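Local coordinates for alcohol dehydrogenase (Escherichia coli, PDB 5VM2), which is of unknown specificity but probably oxidises alcohols, or reduces the matching carbonyls, with NAD or NADP, as a zinc-containing member of the alcohol dehydrogenase family, at residues A[183-188]-A[207-212]; A[159-164]-A[189-194]; A[44-49]-A[323-328]; A[4-9]-A[14-19]; A[110-115]-A[290-295]. All coordinates share one frame; numbering follows the deposited sequence.

Contact 1: A[183-188]-A[207-212]; sequences MTLQAC and AMAEQL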
# COMPACT_ATOMS: atom_id res chain seq x y z
N MET A 183 6.80 2.76 4.51
CA MET A 183 7.19 1.90 3.40
C MET A 183 8.12 2.63 2.44
O MET A 183 9.11 2.06 1.97
CB MET A 183 5.96 1.40 2.64
CG MET A 183 5.05 0.48 3.44
SD MET A 183 5.92 -0.87 4.24
CE MET A 183 4.56 -1.91 4.76
N THR A 184 7.80 3.89 2.12
CA THR A 184 8.65 4.67 1.23
C THR A 184 10.03 4.90 1.84
O THR A 184 11.05 4.81 1.14
CB THR A 184 7.97 6.01 0.91
OG1 THR A 184 6.66 5.76 0.37
CG2 THR A 184 8.79 6.79 -0.12
N LEU A 185 10.08 5.18 3.15
CA LEU A 185 11.35 5.33 3.85
C LEU A 185 12.23 4.09 3.69
O LEU A 185 13.40 4.19 3.32
CB LEU A 185 11.07 5.63 5.33
CG LEU A 185 12.14 5.35 6.39
CD1 LEU A 185 13.34 6.28 6.19
CD2 LEU A 185 11.52 5.51 7.79
N GLN A 186 11.67 2.91 3.98
CA GLN A 186 12.46 1.70 3.86
C GLN A 186 12.85 1.42 2.41
O GLN A 186 13.95 0.92 2.14
CB GLN A 186 11.69 0.53 4.47
CG GLN A 186 11.40 0.74 5.95
CD GLN A 186 11.08 -0.55 6.66
OE1 GLN A 186 11.98 -1.33 6.97
NE2 GLN A 186 9.80 -0.79 6.92
N ALA A 187 11.97 1.76 1.46
CA ALA A 187 12.34 1.61 0.06
C ALA A 187 13.50 2.54 -0.30
O ALA A 187 14.45 2.12 -0.98
CB ALA A 187 11.13 1.88 -0.84
N CYS A 188 13.45 3.79 0.16
CA CYS A 188 14.56 4.71 -0.10
C CYS A 188 15.86 4.17 0.49
O CYS A 188 16.93 4.30 -0.13
CB CYS A 188 14.25 6.10 0.46
SG CYS A 188 12.94 6.97 -0.43
N ALA A 207 8.66 8.17 16.10
CA ALA A 207 9.46 7.15 16.76
C ALA A 207 9.66 5.95 15.85
O ALA A 207 10.76 5.38 15.79
CB ALA A 207 8.79 6.72 18.07
N MET A 208 8.62 5.56 15.11
CA MET A 208 8.75 4.42 14.21
C MET A 208 9.60 4.78 13.00
O MET A 208 10.36 3.94 12.50
CB MET A 208 7.37 3.94 13.78
CG MET A 208 7.40 2.75 12.86
SD MET A 208 7.21 1.20 13.74
CE MET A 208 8.82 0.50 13.51
N ALA A 209 9.51 6.02 12.52
CA ALA A 209 10.35 6.46 11.41
C ALA A 209 11.82 6.35 11.78
O ALA A 209 12.64 5.86 11.00
CB ALA A 209 9.99 7.89 11.02
N GLU A 210 12.17 6.82 12.98
CA GLU A 210 13.55 6.74 13.45
C GLU A 210 13.98 5.29 13.63
O GLU A 210 15.12 4.93 13.31
CB GLU A 210 13.69 7.51 14.76
CG GLU A 210 14.96 7.21 15.55
CD GLU A 210 16.20 7.88 14.96
OE1 GLU A 210 17.32 7.52 15.39
OE2 GLU A 210 16.04 8.75 14.08
N GLN A 211 13.09 4.43 14.13
CA GLN A 211 13.42 3.01 14.25
C GLN A 211 13.67 2.39 12.88
O GLN A 211 14.57 1.56 12.71
CB GLN A 211 12.31 2.27 14.98
CG GLN A 211 12.50 0.75 15.01
CD GLN A 211 11.40 0.03 15.77
OE1 GLN A 211 10.77 0.58 16.68
NE2 GLN A 211 11.15 -1.22 15.39
N LEU A 212 12.87 2.78 11.88
CA LEU A 212 12.99 2.21 10.55
C LEU A 212 14.06 2.90 9.69
O LEU A 212 14.19 2.56 8.51
CB LEU A 212 11.64 2.26 9.84
CG LEU A 212 10.62 1.29 10.43
CD1 LEU A 212 9.32 1.31 9.65
CD2 LEU A 212 11.20 -0.12 10.49
O HOH W 1 14.40 -0.77 8.03

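Contact 2: A[159-164]-A[189-194]; sequences HAAMLA and KCLGAT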
# COMPACT_ATOMS: atom_id res chain seq x y z
N HIS A 159 7.71 1.09 -5.38
CA HIS A 159 7.44 1.66 -6.70
C HIS A 159 7.71 3.16 -6.71
O HIS A 159 8.27 3.69 -7.67
CB HIS A 159 5.99 1.35 -7.08
CG HIS A 159 5.59 1.81 -8.45
ND1 HIS A 159 6.10 1.25 -9.60
CD2 HIS A 159 4.72 2.77 -8.85
CE1 HIS A 159 5.57 1.85 -10.65
NE2 HIS A 159 4.73 2.77 -10.22
N ALA A 160 7.34 3.86 -5.63
CA ALA A 160 7.61 5.29 -5.54
C ALA A 160 9.11 5.57 -5.59
O ALA A 160 9.58 6.40 -6.38
CB ALA A 160 7.00 5.87 -4.27
N ALA A 161 9.88 4.87 -4.76
CA ALA A 161 11.33 5.09 -4.72
C ALA A 161 11.98 4.75 -6.06
O ALA A 161 12.89 5.46 -6.50
CB ALA A 161 11.96 4.27 -3.60
N MET A 162 11.52 3.68 -6.70
CA MET A 162 12.09 3.29 -7.99
C MET A 162 11.74 4.31 -9.06
O MET A 162 12.59 4.71 -9.86
CB MET A 162 11.60 1.90 -8.39
CG MET A 162 12.11 0.78 -7.50
SD MET A 162 13.65 0.13 -8.13
CE MET A 162 13.67 -1.49 -7.36
N LEU A 163 10.47 4.73 -9.10
CA LEU A 163 10.05 5.77 -10.03
C LEU A 163 10.86 7.04 -9.83
O LEU A 163 11.21 7.72 -10.80
CB LEU A 163 8.56 6.07 -9.86
CG LEU A 163 7.56 5.37 -10.78
CD1 LEU A 163 6.23 6.11 -10.75
CD2 LEU A 163 8.10 5.29 -12.19
N ALA A 164 11.17 7.37 -8.58
CA ALA A 164 11.89 8.59 -8.27
C ALA A 164 13.39 8.49 -8.55
O ALA A 164 14.08 9.50 -8.46
CB ALA A 164 11.67 8.97 -6.80
N LYS A 189 15.80 3.56 1.67
CA LYS A 189 16.99 2.96 2.26
C LYS A 189 17.51 1.82 1.39
O LYS A 189 18.73 1.70 1.17
CB LYS A 189 16.69 2.45 3.67
CG LYS A 189 16.36 3.53 4.68
CD LYS A 189 17.05 3.25 6.01
CE LYS A 189 16.46 2.03 6.70
NZ LYS A 189 17.49 1.22 7.40
N CYS A 190 16.61 0.97 0.89
CA CYS A 190 17.04 -0.15 0.07
C CYS A 190 17.68 0.31 -1.23
O CYS A 190 18.53 -0.40 -1.78
CB CYS A 190 15.85 -1.06 -0.23
SG CYS A 190 15.26 -1.97 1.22
N LEU A 191 17.31 1.49 -1.72
CA LEU A 191 17.91 2.05 -2.93
C LEU A 191 19.15 2.88 -2.63
O LEU A 191 19.69 3.52 -3.54
CB LEU A 191 16.87 2.89 -3.69
CG LEU A 191 16.05 2.12 -4.72
CD1 LEU A 191 15.02 1.22 -4.03
CD2 LEU A 191 15.36 3.07 -5.67
N GLY A 192 19.62 2.88 -1.39
CA GLY A 192 20.92 3.43 -1.06
C GLY A 192 20.95 4.87 -0.58
O GLY A 192 22.03 5.39 -0.31
N ALA A 193 19.80 5.53 -0.47
CA ALA A 193 19.79 6.89 0.06
C ALA A 193 20.25 6.88 1.51
O ALA A 193 19.89 5.99 2.28
CB ALA A 193 18.39 7.50 -0.05
N THR A 194 21.06 7.87 1.88
CA THR A 194 21.65 7.95 3.21
C THR A 194 21.15 9.14 4.03
O THR A 194 21.40 9.17 5.24
CB THR A 194 23.18 8.03 3.11
OG1 THR A 194 23.55 9.23 2.41
CG2 THR A 194 23.74 6.82 2.38

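Contact 3: A[44-49]-A[323-328]; sequences HGFESG and DVQQAF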
# COMPACT_ATOMS: atom_id res chain seq x y z
N HIS A 44 -11.59 3.89 3.87
CA HIS A 44 -12.45 4.80 3.13
C HIS A 44 -13.62 4.06 2.49
O HIS A 44 -14.74 4.58 2.44
CB HIS A 44 -11.64 5.54 2.07
CG HIS A 44 -12.47 6.39 1.16
ND1 HIS A 44 -13.16 7.50 1.61
CD2 HIS A 44 -12.72 6.30 -0.17
CE1 HIS A 44 -13.80 8.05 0.60
NE2 HIS A 44 -13.55 7.34 -0.49
N GLY A 45 -13.38 2.84 2.00
CA GLY A 45 -14.47 2.03 1.50
C GLY A 45 -15.49 1.71 2.58
O GLY A 45 -16.70 1.76 2.35
N PHE A 46 -15.01 1.38 3.78
CA PHE A 46 -15.90 1.11 4.90
C PHE A 46 -16.72 2.34 5.27
O PHE A 46 -17.90 2.22 5.62
CB PHE A 46 -15.08 0.61 6.09
CG PHE A 46 -15.80 0.67 7.41
CD1 PHE A 46 -16.68 -0.33 7.78
CD2 PHE A 46 -15.55 1.70 8.31
CE1 PHE A 46 -17.33 -0.29 9.00
CE2 PHE A 46 -16.20 1.75 9.53
CZ PHE A 46 -17.09 0.75 9.88
N GLU A 47 -16.12 3.53 5.19
CA GLU A 47 -16.80 4.75 5.60
C GLU A 47 -17.77 5.26 4.54
O GLU A 47 -18.81 5.82 4.89
CB GLU A 47 -15.78 5.84 5.92
CG GLU A 47 -14.95 5.60 7.16
CD GLU A 47 -14.19 6.83 7.60
OE1 GLU A 47 -14.71 7.58 8.45
OE2 GLU A 47 -13.08 7.06 7.07
N SER A 48 -17.44 5.10 3.26
CA SER A 48 -18.19 5.75 2.19
C SER A 48 -18.77 4.81 1.16
O SER A 48 -19.60 5.24 0.35
CB SER A 48 -17.29 6.77 1.47
OG SER A 48 -16.73 7.70 2.37
N GLY A 49 -18.38 3.54 1.15
CA GLY A 49 -18.66 2.68 0.03
C GLY A 49 -17.76 3.05 -1.14
O GLY A 49 -17.12 4.10 -1.14
N ASP A 323 -14.16 -10.46 14.35
CA ASP A 323 -14.23 -9.12 14.92
C ASP A 323 -14.01 -8.03 13.87
O ASP A 323 -13.49 -6.96 14.21
CB ASP A 323 -13.21 -8.97 16.05
CG ASP A 323 -13.45 -9.96 17.18
OD1 ASP A 323 -14.62 -10.14 17.57
OD2 ASP A 323 -12.46 -10.55 17.66
N VAL A 324 -14.41 -8.27 12.62
CA VAL A 324 -14.02 -7.33 11.57
C VAL A 324 -14.69 -5.97 11.77
O VAL A 324 -14.10 -4.93 11.47
CB VAL A 324 -14.35 -7.92 10.18
CG1 VAL A 324 -15.82 -8.30 10.08
CG2 VAL A 324 -13.97 -6.93 9.08
N GLN A 325 -15.86 -5.92 12.40
CA GLN A 325 -16.54 -4.64 12.62
C GLN A 325 -15.71 -3.72 13.49
O GLN A 325 -15.47 -2.56 13.13
CB GLN A 325 -17.91 -4.88 13.24
CG GLN A 325 -18.76 -3.63 13.46
CD GLN A 325 -18.95 -2.79 12.20
OE1 GLN A 325 -18.95 -3.32 11.09
NE2 GLN A 325 -19.09 -1.49 12.37
N GLN A 326 -15.27 -4.21 14.65
CA GLN A 326 -14.40 -3.42 15.52
C GLN A 326 -13.12 -3.03 14.80
O GLN A 326 -12.65 -1.89 14.93
CB GLN A 326 -14.08 -4.21 16.79
CG GLN A 326 -12.76 -3.83 17.44
CD GLN A 326 -12.58 -4.49 18.79
OE1 GLN A 326 -13.19 -5.52 19.09
NE2 GLN A 326 -11.74 -3.89 19.63
N ALA A 327 -12.55 -3.95 14.02
CA ALA A 327 -11.34 -3.65 13.25
C ALA A 327 -11.51 -2.39 12.41
O ALA A 327 -10.59 -1.56 12.34
CB ALA A 327 -10.98 -4.84 12.35
N PHE A 328 -12.67 -2.22 11.78
CA PHE A 328 -12.87 -1.05 10.94
C PHE A 328 -13.29 0.17 11.74
O PHE A 328 -12.90 1.29 11.39
CB PHE A 328 -13.89 -1.36 9.84
CG PHE A 328 -13.29 -2.02 8.64
CD1 PHE A 328 -12.57 -1.27 7.71
CD2 PHE A 328 -13.40 -3.38 8.44
CE1 PHE A 328 -12.00 -1.87 6.61
CE2 PHE A 328 -12.83 -3.99 7.34
CZ PHE A 328 -12.13 -3.23 6.42

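Contact 4: A[4-9]-A[14-19]; sequences SKAILQ and MKIISA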
# COMPACT_ATOMS: atom_id res chain seq x y z
N SER A 4 -17.00 -17.97 3.68
CA SER A 4 -17.75 -16.80 4.08
C SER A 4 -16.98 -15.57 3.62
O SER A 4 -15.80 -15.65 3.28
CB SER A 4 -17.98 -16.76 5.60
OG SER A 4 -16.80 -16.36 6.29
N LYS A 5 -17.67 -14.43 3.58
CA LYS A 5 -17.03 -13.17 3.25
C LYS A 5 -17.56 -12.08 4.17
O LYS A 5 -18.72 -12.11 4.59
CB LYS A 5 -17.27 -12.73 1.79
CG LYS A 5 -17.43 -13.84 0.78
CD LYS A 5 -17.91 -13.30 -0.57
CE LYS A 5 -19.38 -12.90 -0.53
NZ LYS A 5 -19.92 -12.59 -1.89
N ALA A 6 -16.70 -11.11 4.46
CA ALA A 6 -17.10 -9.89 5.14
C ALA A 6 -17.57 -8.88 4.09
O ALA A 6 -16.82 -8.55 3.17
CB ALA A 6 -15.95 -9.32 5.96
N ILE A 7 -18.80 -8.39 4.25
CA ILE A 7 -19.43 -7.53 3.26
C ILE A 7 -19.75 -6.19 3.92
O ILE A 7 -20.12 -6.14 5.09
CB ILE A 7 -20.71 -8.19 2.69
CG1 ILE A 7 -20.36 -9.17 1.58
CG2 ILE A 7 -21.70 -7.15 2.18
CD1 ILE A 7 -19.36 -10.19 2.01
N LEU A 8 -19.58 -5.11 3.16
CA LEU A 8 -20.07 -3.80 3.56
C LEU A 8 -21.57 -3.75 3.27
O LEU A 8 -22.01 -3.40 2.17
CB LEU A 8 -19.32 -2.69 2.84
CG LEU A 8 -19.73 -1.26 3.22
CD1 LEU A 8 -19.16 -0.88 4.58
CD2 LEU A 8 -19.30 -0.28 2.15
N GLN A 9 -22.37 -4.13 4.28
CA GLN A 9 -23.82 -4.15 4.12
C GLN A 9 -24.36 -2.75 3.84
O GLN A 9 -25.30 -2.58 3.05
CB GLN A 9 -24.45 -4.74 5.38
CG GLN A 9 -25.96 -4.71 5.43
CD GLN A 9 -26.49 -5.43 6.65
OE1 GLN A 9 -26.73 -4.82 7.69
NE2 GLN A 9 -26.66 -6.74 6.54
N MET A 14 -20.27 -3.61 8.62
CA MET A 14 -19.82 -4.89 8.09
C MET A 14 -20.58 -6.03 8.74
O MET A 14 -20.96 -5.96 9.91
CB MET A 14 -18.32 -5.09 8.36
CG MET A 14 -17.43 -3.94 7.95
SD MET A 14 -17.30 -3.82 6.16
CE MET A 14 -16.50 -5.38 5.78
N LYS A 15 -20.82 -7.09 7.97
CA LYS A 15 -21.08 -8.40 8.56
C LYS A 15 -20.55 -9.49 7.65
O LYS A 15 -20.21 -9.27 6.49
CB LYS A 15 -22.57 -8.66 8.86
CG LYS A 15 -23.33 -7.44 9.31
CD LYS A 15 -24.25 -7.77 10.45
CE LYS A 15 -25.21 -6.62 10.72
NZ LYS A 15 -26.36 -6.69 9.80
N ILE A 16 -20.52 -10.70 8.21
CA ILE A 16 -19.97 -11.88 7.56
C ILE A 16 -21.14 -12.76 7.13
O ILE A 16 -21.94 -13.20 7.97
CB ILE A 16 -19.02 -12.64 8.50
CG1 ILE A 16 -17.87 -11.73 8.94
CG2 ILE A 16 -18.50 -13.91 7.83
CD1 ILE A 16 -17.00 -12.32 10.01
N ILE A 17 -21.26 -13.00 5.83
CA ILE A 17 -22.33 -13.82 5.29
C ILE A 17 -21.71 -15.06 4.65
O ILE A 17 -20.51 -15.11 4.36
CB ILE A 17 -23.20 -13.06 4.28
CG1 ILE A 17 -22.34 -12.53 3.12
CG2 ILE A 17 -23.94 -11.92 4.96
CD1 ILE A 17 -23.10 -11.68 2.13
N SER A 18 -22.55 -16.06 4.43
CA SER A 18 -22.08 -17.28 3.79
C SER A 18 -21.68 -17.01 2.34
O SER A 18 -22.15 -16.07 1.70
CB SER A 18 -23.14 -18.38 3.85
OG SER A 18 -22.55 -19.66 3.72
N ALA A 19 -20.79 -17.85 1.84
CA ALA A 19 -20.34 -17.76 0.46
C ALA A 19 -19.88 -19.13 0.00
O ALA A 19 -19.48 -19.97 0.82
CB ALA A 19 -19.20 -16.75 0.29

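Contact 5: A[110-115]-A[290-295]; sequences PDVDFM and VFRYAN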
# COMPACT_ATOMS: atom_id res chain seq x y z
N PRO A 110 -6.30 0.76 -18.12
CA PRO A 110 -7.68 1.22 -17.89
C PRO A 110 -8.65 0.10 -17.56
O PRO A 110 -9.76 0.39 -17.09
CB PRO A 110 -8.04 1.90 -19.21
CG PRO A 110 -7.19 1.22 -20.23
CD PRO A 110 -5.90 0.89 -19.53
N ASP A 111 -8.28 -1.16 -17.80
CA ASP A 111 -9.13 -2.30 -17.49
C ASP A 111 -8.50 -3.21 -16.44
O ASP A 111 -8.68 -4.43 -16.49
CB ASP A 111 -9.45 -3.10 -18.76
CG ASP A 111 -10.33 -2.33 -19.73
OD1 ASP A 111 -11.38 -1.82 -19.30
OD2 ASP A 111 -9.97 -2.25 -20.92
N VAL A 112 -7.76 -2.64 -15.49
CA VAL A 112 -7.21 -3.45 -14.41
C VAL A 112 -8.35 -3.95 -13.53
O VAL A 112 -9.33 -3.24 -13.27
CB VAL A 112 -6.18 -2.65 -13.59
CG1 VAL A 112 -6.82 -1.47 -12.88
CG2 VAL A 112 -5.48 -3.57 -12.58
N ASP A 113 -8.24 -5.20 -13.11
CA ASP A 113 -9.20 -5.76 -12.16
C ASP A 113 -8.48 -5.79 -10.81
O ASP A 113 -7.66 -6.67 -10.56
CB ASP A 113 -9.66 -7.14 -12.60
CG ASP A 113 -10.52 -7.84 -11.56
OD1 ASP A 113 -10.84 -9.04 -11.73
OD2 ASP A 113 -10.88 -7.18 -10.56
N PHE A 114 -8.84 -4.83 -9.98
CA PHE A 114 -8.23 -4.64 -8.67
C PHE A 114 -9.21 -5.10 -7.59
O PHE A 114 -10.40 -4.80 -7.66
CB PHE A 114 -7.83 -3.18 -8.45
CG PHE A 114 -6.85 -2.99 -7.33
CD1 PHE A 114 -7.28 -2.76 -6.04
CD2 PHE A 114 -5.48 -3.07 -7.57
CE1 PHE A 114 -6.39 -2.59 -5.01
CE2 PHE A 114 -4.58 -2.90 -6.54
CZ PHE A 114 -5.03 -2.66 -5.26
N MET A 115 -8.69 -5.84 -6.61
CA MET A 115 -9.52 -6.40 -5.55
C MET A 115 -10.35 -5.32 -4.86
O MET A 115 -9.89 -4.20 -4.65
CB MET A 115 -8.66 -7.12 -4.52
CG MET A 115 -8.02 -8.39 -5.03
SD MET A 115 -7.95 -9.61 -3.71
CE MET A 115 -9.51 -10.46 -3.99
N VAL A 290 2.14 8.81 -8.25
CA VAL A 290 2.59 7.43 -8.18
C VAL A 290 1.38 6.57 -7.88
O VAL A 290 0.66 6.83 -6.91
CB VAL A 290 3.69 7.24 -7.11
CG1 VAL A 290 4.24 5.83 -7.17
CG2 VAL A 290 4.80 8.25 -7.30
N PHE A 291 1.16 5.54 -8.69
CA PHE A 291 -0.07 4.76 -8.65
C PHE A 291 0.24 3.29 -8.45
O PHE A 291 0.69 2.61 -9.38
CB PHE A 291 -0.88 4.98 -9.92
CG PHE A 291 -2.28 4.45 -9.84
CD1 PHE A 291 -2.63 3.28 -10.50
CD2 PHE A 291 -3.25 5.12 -9.11
CE1 PHE A 291 -3.92 2.79 -10.44
CE2 PHE A 291 -4.55 4.64 -9.04
CZ PHE A 291 -4.88 3.47 -9.70
N ARG A 292 -0.03 2.78 -7.24
CA ARG A 292 0.15 1.37 -6.91
C ARG A 292 1.56 0.89 -7.24
O ARG A 292 2.54 1.37 -6.66
CB ARG A 292 -0.91 0.52 -7.62
CG ARG A 292 -2.33 0.80 -7.14
CD ARG A 292 -3.37 0.05 -7.95
NE ARG A 292 -4.74 0.35 -7.52
CZ ARG A 292 -5.80 0.25 -8.31
NH1 ARG A 292 -5.67 -0.14 -9.57
NH2 ARG A 292 -7.01 0.54 -7.83
N TYR A 293 1.68 -0.05 -8.17
CA TYR A 293 2.97 -0.69 -8.41
C TYR A 293 2.91 -1.42 -9.74
O TYR A 293 1.84 -1.85 -10.18
CB TYR A 293 3.32 -1.68 -7.29
CG TYR A 293 2.07 -2.25 -6.69
CD1 TYR A 293 1.32 -3.20 -7.37
CD2 TYR A 293 1.58 -1.78 -5.48
CE1 TYR A 293 0.15 -3.70 -6.86
CE2 TYR A 293 0.41 -2.27 -4.95
CZ TYR A 293 -0.30 -3.23 -5.65
OH TYR A 293 -1.47 -3.72 -5.13
N ALA A 294 4.08 -1.57 -10.36
CA ALA A 294 4.24 -2.43 -11.52
C ALA A 294 5.58 -3.13 -11.41
O ALA A 294 6.61 -2.46 -11.22
CB ALA A 294 4.17 -1.63 -12.83
N ASN A 295 5.57 -4.46 -11.50
CA ASN A 295 6.76 -5.31 -11.49
C ASN A 295 7.62 -5.11 -10.24
O ASN A 295 8.85 -5.25 -10.29
CB ASN A 295 7.61 -5.08 -12.75
CG ASN A 295 6.78 -5.06 -14.02
OD1 ASN A 295 6.01 -5.99 -14.29
ND2 ASN A 295 6.91 -4.00 -14.81

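Contact 1: A[183-188]-A[207-212]
Leu-185 and Leu-212 make the tight part of this contact between helix 179-190 and the end of helix 203-211. In this part one methyl does the touching: CD2 of Leu-185 lies 3.8 Å from CB of Leu-212 and 3.4 Å from the backbone O of Ala-209. With CG of Leu-185 turned away from its own backbone N (chi1 158°), the branch leans out across the gap; CB of Ala-209 lies farther along, 4.3 Å from the same CD2.

The other part of the contact is polar and wetter. Gln-186 lays its amide slantwise over the forked end of Leu-212, NE2 coming 3.5 Å from CD1, while OE1 sits by the other methyl, CD2. A water lies within hydrogen-bonding distance of OE1 of Gln-186, 2.7 Å away, and has only a long, weak reach to the carbonyl O of Leu-212. NE2 hydrogen-bonds to the carbonyl O of Asp-310, so the amide is held from outside the pair. No direct hydrogen bond joins the segments. Adhesion between these neighbouring helices of the Rossmann domain therefore rests on buried hydrocarbon, with the glutamine meeting its polar needs through water and a third piece of chain.

Contact 2: A[159-164]-A[189-194]
Leu-191 reaches toward helix 145-163 from the chain just past the end of helix 179-190, and its CD2 methyl makes every close approach across the gap. The apolar contacts come first. CD2 of Leu-191 is 4.2 Å from CB of Ala-161 and equally 4.2 Å from SD of Met-162, so one methyl rests between a short side chain and a long one. Met-162 bends at its second torsion (chi2 -90°), which brings the sulfur round beside the leucine; the two side chains cross at about a right angle.

Contact with the backbone is closer still: CD2 of Leu-191 stands 3.5 Å from the carbonyl O of Ala-161, packing against the peptide of the opposing helix. No hydrogen bond crosses between the segments. Val-166 adds a further apolar neighbour to Leu-191, and Arg-296 touches Met-162.

The hydrogen bonds that matter lie within the chain carrying the leucine. Gly-192 N bonds to Lys-189 O at 3.0 Å, and Ala-193 N turns back to Cys-188 O. Gly-192 takes a positive phi of 96°, where a side chain would press on the preceding carbonyl O. This is a Schellman motif, closing the helix that follows the first strand of the Rossmann sheet and sending the chain on into strand 195-200, while Leu-191 packs on helix 145-163.

Contact 3: A[44-49]-A[323-328]
Phe-46 lays one face of its ring over Phe-328, and what it covers first is the beta carbon. CB of Phe-328 stands 3.5 Å from the centroid of the Phe-46 ring, only 6° off the ring normal, a CH-pi contact over the middle of the face. The two rings themselves run nearly parallel, 23° apart, but are slid so far past each other that they barely overlap, their centroids 5.1 Å apart. The slide is reciprocal: CB of Phe-46 meets CD1 of Phe-328 at 3.5 Å, so each side chain presses its stem against the other's ring.

At the rim, Gln-325 brings NE2 to the edge of the Phe-46 ring, its amide inclined to the ring plane. NE2 lies 3.9 Å from CZ of Phe-46, after the glutamine chain bends at the second torsion (chi2 54°). No hydrogen bond spans the two segments here.

Farther out, that amide is fixed by polar partners. NE2 of Gln-325 bonds to OE2 of Glu-329, one turn on in the same helix, and to the carbonyl O of Gly-12, while OE1 receives the backbone N of Met-14. The backbone of Phe-46 is itself hydrogen-bonded to Gly-12. Met-14 touches both phenylalanines and Val-332 also packs on Phe-46. Helices 41-48 and 324-333 are thus joined by buried aromatic and aliphatic surface, while the polar end of Gln-325 is satisfied by the N-terminal hairpin and its own helix; the cohesion is dispersive, with hydrogen bonding at the edge.

Contact 4: A[4-9]-A[14-19]
Strands 4-8 and 14-19 run antiparallel, with Lys-5 facing Ile-17 and Ile-7 facing Lys-15 as hydrogen-bonded pairs, each joined by two backbone bonds; the shortest takes Ile-7 N to Lys-15 O at 2.8 Å. Between them Ala-6 and Ile-16 form a non-hydrogen-bonded pair.

One face carries Ala-6, Ile-16, Leu-8 and Met-14. Met-14 folds back through two bends (chi2 -72°, chi3 -63°), bringing SD 3.8 Å from CD1 of Leu-8 and CE 4.0 Å from CB of Ala-6. The other face carries Lys-5, Ile-7, Lys-15 and Ile-17. Here CG1 of Ile-7 meets CD1 of Ile-17 at 3.8 Å, the branches crossing at about a right angle. Toward the open end of the hairpin, CG of Lys-5 presses unusually tightly on CB of Ala-19, 3.4 Å away; the ammonium of Lys-5 goes on to a salt bridge with Glu-60. Near the turn, NZ of Lys-15 donates to OE1 of Gln-9 at 2.8 Å, approaching from the flank of the carbonyl, 27° out of its plane. OG of Ser-4 lies 3.4 Å from CG2 of Ile-16 and bonds to Tyr-321.

Outside the hairpin, Ala-6 is tied by backbone bonds to Leu-125 and Leu-8 to Ile-61, while the side chain of Leu-8 packs against Phe-46 of helix 41-48.

Contact 5: A[110-115]-A[290-295]
Tyr-293 OH is hydrogen-bonded to OE2 of Glu-152, a ligand of the bound magnesium ion, and the same oxygen lies at the edge of the Phe-114 ring, 3.5 Å from CE2. Side chains of Phe-114 and Tyr-293 cross at about a right angle there. Glu-152 also touches Phe-114, whose ring meets that of His-65, a second magnesium ligand.

Over one face of Phe-114 lies the guanidinium of Arg-292, almost flat on it with the planes 8° apart. CZ of Arg-292 is 3.7 Å from the ring centroid, a stacked cation-pi pair, displaced so that NE stands 3.4 Å from CE2 of Phe-114. The arginine is extended from CG to NE (chi2 174°, chi3 -178°), which carries the flat group out to the ring. On the opposite face the CZ corner of the tilted Phe-291 ring touches the guanidinium centre; of the two rings, only Phe-114 is stacked flat. Near the guanidinium plane, CG1 of Val-112 comes 3.7 Å from NH1 of Arg-292.

Val-112 in turn touches the four-cysteine zinc site of Cys-95, Cys-98, Cys-101 and Cys-109. The contact therefore bridges the zinc-bearing lobe and the loop after the last strand of the Rossmann sheet, beside the metal site of His-65, Glu-66 and Glu-152, a position consistent with the interdomain cleft that holds the active site in relatives.

In the fold
Starting at the N terminus, contact 4 closes first, a short hairpin complete before any other loop opens. Contact 3 then spans most of the chain, from helix 41-48 to helix 324-333, and meets the hairpin directly, so early and late elements come together on the same side of the chain's centre. Nested inside it, contact 5 ties the zinc-bearing lobe to the loop after strand 286-290. Within contact 5 lie contacts 1 and 2, which cross: 159-164, 183-188, 189-194 and 207-212 alternate, sharing helix 179-190 and so linking three helices of the Rossmann domain. His-159 in contact 2 packs against 290-295, joining these helices to contact 5.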